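Local structure of polymerase X (Deinococcus radiodurans, 2W9M) at residues Pro316-Leu327 with Val530-Pro540. The protein probably extends DNA by adding deoxyribonucleotides as a family X DNA polymerase, and carries a zinc-binding PHP domain with likely phosphoesterase activity. Sequence-based numbering, arbitrary orientation.
Sequences PDPAELVTVGDL and VMQARKAGLTP
The guanidinium of Arg534 has Leu321 CB over one face, off-centre, and the carbonyl of Val322 at its edge. Arg534 NH1 donates to Val322 O at 2.8 Å; the oxygen lies near the guanidinium plane, but the nitrogen sits well above the carbonyl plane, off the lone pairs. The bend at chi3 (64°) swings the group back over the loop 316-327, which leads into strand 329-333, the first of the parallel sheet in the zinc-binding PHP domain. NH2 turns to a salt bridge with Glu302. Cutting the side chain back to an alanine here is likely to leave Val322 O without its NH1 donor and Glu302 without its positive mate, and to uncover Leu321 CB.

Past Arg534, helix 526-535 ends in a Schellman motif at Gly537, and the chain beyond it runs beside the loop. Val322 N donates to Leu538 O at 3.0 Å, nearly straight (165°). Leu321 spreads its methyls over the end of the helix: CD1 packs against Arg534 O, while Leu321 CD2 comes 3.4 Å from Gly537 C. Val322 CG1 takes the place flanked by both backbone bonds (chi1 61°), against Ala533 CB at 3.8 Å, and Ile513 of strand 511-514, at the sheet's other edge, touches both side chains. Val530 divides its methyls: Val530 CG1 comes 3.6 Å from Val322 O, and CG2 meets Val324 CG2 and Leu327 CD2, later in the loop. Near the end of both segments the Asp326 carboxylate, whose OD2 accepts from Thr323 N, crosses the Pro540 ring obliquely, with Asp326 OD2 3.5 Å from Pro540 CG.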
loop_
_atom_site.group_PDB
_atom_site.type_symbol
_atom_site.label_atom_id
_atom_site.label_comp_id
_atom_site.label_asym_id
_atom_site.label_seq_id
_atom_site.Cartn_x
_atom_site.Cartn_y
_atom_site.Cartn_z
ATOM N N PRO A 316 -20.469 -13.382 -1.328
ATOM C CA PRO A 316 -21.115 -13.176 -0.025
ATOM C C PRO A 316 -21.819 -11.829 0.092
ATOM O O PRO A 316 -21.470 -10.871 -0.602
ATOM C CB PRO A 316 -19.941 -13.230 0.960
ATOM C CG PRO A 316 -18.889 -13.998 0.257
ATOM C CD PRO A 316 -19.025 -13.639 -1.187
ATOM N N ASP A 317 -22.815 -11.774 0.970
ATOM C CA ASP A 317 -23.472 -10.526 1.326
ATOM C C ASP A 317 -22.432 -9.639 1.998
ATOM O O ASP A 317 -21.582 -10.128 2.739
ATOM C CB ASP A 317 -24.645 -10.812 2.275
ATOM C CG ASP A 317 -25.396 -9.558 2.690
ATOM O OD1 ASP A 317 -24.823 -8.732 3.434
ATOM O OD2 ASP A 317 -26.573 -9.413 2.296
ATOM N N PRO A 318 -22.483 -8.330 1.726
ATOM C CA PRO A 318 -21.516 -7.392 2.302
ATOM C C PRO A 318 -21.325 -7.581 3.807
ATOM O O PRO A 318 -20.203 -7.452 4.301
ATOM C CB PRO A 318 -22.147 -6.032 2.010
ATOM C CG PRO A 318 -22.908 -6.254 0.752
ATOM C CD PRO A 318 -23.437 -7.658 0.828
ATOM N N ALA A 319 -22.402 -7.892 4.518
ATOM C CA ALA A 319 -22.350 -8.047 5.970
ATOM C C ALA A 319 -21.553 -9.274 6.417
ATOM O O ALA A 319 -21.270 -9.433 7.604
ATOM C CB ALA A 319 -23.756 -8.085 6.548
ATOM N N GLU A 320 -21.192 -10.132 5.468
ATOM C CA GLU A 320 -20.395 -11.322 5.764
ATOM C C GLU A 320 -18.914 -11.113 5.459
ATOM O O GLU A 320 -18.073 -11.898 5.890
ATOM C CB GLU A 320 -20.898 -12.524 4.961
ATOM C CG GLU A 320 -22.341 -12.912 5.222
ATOM C CD GLU A 320 -22.822 -14.005 4.280
ATOM O OE1 GLU A 320 -22.768 -13.806 3.044
ATOM O OE2 GLU A 320 -23.256 -15.065 4.778
ATOM N N LEU A 321 -18.600 -10.060 4.710
ATOM C CA LEU A 321 -17.232 -9.822 4.253
ATOM C C LEU A 321 -16.318 -9.288 5.361
ATOM O O LEU A 321 -16.780 -8.716 6.349
ATOM C CB LEU A 321 -17.225 -8.872 3.052
ATOM C CG LEU A 321 -17.961 -9.343 1.790
ATOM C CD1 LEU A 321 -17.986 -8.244 0.744
ATOM C CD2 LEU A 321 -17.332 -10.597 1.221
ATOM N N VAL A 322 -15.015 -9.484 5.186
ATOM C CA VAL A 322 -14.041 -9.055 6.181
ATOM C C VAL A 322 -14.081 -7.539 6.393
ATOM O O VAL A 322 -14.387 -6.780 5.471
ATOM C CB VAL A 322 -12.614 -9.507 5.794
ATOM C CG1 VAL A 322 -12.196 -8.886 4.470
ATOM C CG2 VAL A 322 -11.623 -9.165 6.888
ATOM N N THR A 323 -13.789 -7.109 7.616
ATOM C CA THR A 323 -13.680 -5.689 7.932
ATOM C C THR A 323 -12.403 -5.444 8.721
ATOM O O THR A 323 -11.781 -6.389 9.206
ATOM C CB THR A 323 -14.871 -5.197 8.767
ATOM O OG1 THR A 323 -14.828 -5.809 10.064
ATOM C CG2 THR A 323 -16.184 -5.547 8.086
ATOM N N VAL A 324 -12.015 -4.179 8.851
ATOM C CA VAL A 324 -10.815 -3.823 9.603
ATOM C C VAL A 324 -10.891 -4.359 11.033
ATOM O O VAL A 324 -9.871 -4.707 11.635
ATOM C CB VAL A 324 -10.580 -2.291 9.614
ATOM C CG1 VAL A 324 -9.436 -1.929 10.543
ATOM C CG2 VAL A 324 -10.289 -1.793 8.211
ATOM N N GLY A 325 -12.106 -4.443 11.566
ATOM C CA GLY A 325 -12.317 -4.941 12.914
ATOM C C GLY A 325 -12.111 -6.440 13.063
ATOM O O GLY A 325 -11.936 -6.933 14.176
ATOM N N ASP A 326 -12.135 -7.164 11.947
ATOM C CA ASP A 326 -11.935 -8.612 11.954
ATOM C C ASP A 326 -10.456 -8.976 11.969
ATOM O O ASP A 326 -10.094 -10.149 12.033
ATOM C CB ASP A 326 -12.588 -9.250 10.729
ATOM C CG ASP A 326 -14.096 -9.202 10.785
ATOM O OD1 ASP A 326 -14.663 -9.517 11.853
ATOM O OD2 ASP A 326 -14.716 -8.852 9.756
ATOM N N LEU A 327 -9.600 -7.966 11.893
ATOM C CA LEU A 327 -8.166 -8.197 11.848
ATOM C C LEU A 327 -7.573 -8.184 13.252
ATOM O O LEU A 327 -7.071 -7.163 13.716
ATOM C CB LEU A 327 -7.489 -7.146 10.967
ATOM C CG LEU A 327 -7.416 -7.393 9.454
ATOM C CD1 LEU A 327 -8.620 -8.160 8.924
ATOM C CD2 LEU A 327 -7.248 -6.069 8.727
ATOM N N VAL A 530 -8.423 -4.060 3.170
ATOM C CA VAL A 530 -9.769 -4.587 3.363
ATOM C C VAL A 530 -10.694 -4.245 2.189
ATOM O O VAL A 530 -11.514 -5.069 1.787
ATOM C CB VAL A 530 -10.386 -4.095 4.688
ATOM C CG1 VAL A 530 -11.879 -4.356 4.711
ATOM C CG2 VAL A 530 -9.701 -4.764 5.871
ATOM N N MET A 531 -10.559 -3.040 1.640
ATOM C CA MET A 531 -11.366 -2.631 0.489
ATOM C C MET A 531 -11.094 -3.528 -0.714
ATOM O O MET A 531 -12.003 -3.840 -1.481
ATOM C CB MET A 531 -11.097 -1.169 0.117
ATOM C CG MET A 531 -11.411 -0.173 1.218
ATOM S SD MET A 531 -11.219 1.546 0.688
ATOM C CE MET A 531 -12.639 1.735 -0.393
ATOM N N GLN A 532 -9.836 -3.932 -0.874
ATOM C CA GLN A 532 -9.447 -4.854 -1.936
ATOM C C GLN A 532 -9.982 -6.262 -1.660
ATOM O O GLN A 532 -10.497 -6.929 -2.560
ATOM C CB GLN A 532 -7.921 -4.898 -2.088
ATOM C CG GLN A 532 -7.257 -3.531 -2.166
ATOM C CD GLN A 532 -7.897 -2.617 -3.200
ATOM O OE1 GLN A 532 -7.898 -2.907 -4.398
ATOM N NE2 GLN A 532 -8.435 -1.498 -2.737
ATOM N N ALA A 533 -9.856 -6.711 -0.414
ATOM C CA ALA A 533 -10.329 -8.038 -0.028
ATOM C C ALA A 533 -11.840 -8.190 -0.221
ATOM O O ALA A 533 -12.319 -9.251 -0.617
ATOM C CB ALA A 533 -9.942 -8.343 1.413
ATOM N N ARG A 534 -12.586 -7.127 0.054
ATOM C CA ARG A 534 -14.041 -7.182 -0.050
ATOM C C ARG A 534 -14.525 -7.288 -1.499
ATOM O O ARG A 534 -15.531 -7.935 -1.779
ATOM C CB ARG A 534 -14.678 -5.989 0.659
ATOM C CG ARG A 534 -14.438 -5.995 2.158
ATOM C CD ARG A 534 -14.828 -4.679 2.785
ATOM N NE ARG A 534 -16.258 -4.424 2.659
ATOM C CZ ARG A 534 -17.168 -4.840 3.535
ATOM N NH1 ARG A 534 -16.792 -5.539 4.599
ATOM N NH2 ARG A 534 -18.454 -4.561 3.350
ATOM N N LYS A 535 -13.801 -6.665 -2.418
ATOM C CA LYS A 535 -14.122 -6.799 -3.833
ATOM C C LYS A 535 -13.854 -8.223 -4.309
ATOM O O LYS A 535 -14.485 -8.698 -5.248
ATOM C CB LYS A 535 -13.327 -5.787 -4.660
ATOM C CG LYS A 535 -13.691 -4.347 -4.340
ATOM C CD LYS A 535 -12.552 -3.395 -4.643
ATOM C CE LYS A 535 -12.305 -3.274 -6.136
ATOM N NZ LYS A 535 -11.042 -2.530 -6.407
ATOM N N ALA A 536 -12.919 -8.905 -3.656
ATOM C CA ALA A 536 -12.620 -10.283 -4.007
ATOM C C ALA A 536 -13.628 -11.228 -3.356
ATOM O O ALA A 536 -13.688 -12.411 -3.682
ATOM C CB ALA A 536 -11.199 -10.641 -3.604
ATOM N N GLY A 537 -14.425 -10.698 -2.435
ATOM C CA GLY A 537 -15.456 -11.485 -1.780
ATOM C C GLY A 537 -14.953 -12.294 -0.594
ATOM O O GLY A 537 -15.502 -13.348 -0.273
ATOM N N LEU A 538 -13.919 -11.795 0.072
ATOM C CA LEU A 538 -13.322 -12.531 1.179
ATOM C C LEU A 538 -14.057 -12.286 2.492
ATOM O O LEU A 538 -14.468 -11.163 2.790
ATOM C CB LEU A 538 -11.839 -12.178 1.333
ATOM C CG LEU A 538 -10.948 -12.475 0.126
ATOM C CD1 LEU A 538 -9.487 -12.299 0.502
ATOM C CD2 LEU A 538 -11.208 -13.879 -0.406
ATOM N N THR A 539 -14.220 -13.355 3.266
ATOM C CA THR A 539 -14.799 -13.279 4.604
ATOM C C THR A 539 -13.690 -13.439 5.645
ATOM O O THR A 539 -12.557 -13.785 5.302
ATOM C CB THR A 539 -15.839 -14.394 4.818
ATOM O OG1 THR A 539 -15.203 -15.673 4.697
ATOM C CG2 THR A 539 -16.960 -14.292 3.790
ATOM N N PRO A 540 -14.004 -13.188 6.924
ATOM C CA PRO A 540 -12.982 -13.396 7.953
ATOM C C PRO A 540 -12.394 -14.802 7.896
ATOM O O PRO A 540 -11.255 -15.001 8.316
ATOM C CB PRO A 540 -13.755 -13.202 9.257
ATOM C CG PRO A 540 -14.870 -12.292 8.895
ATOM C CD PRO A 540 -15.246 -12.623 7.480
#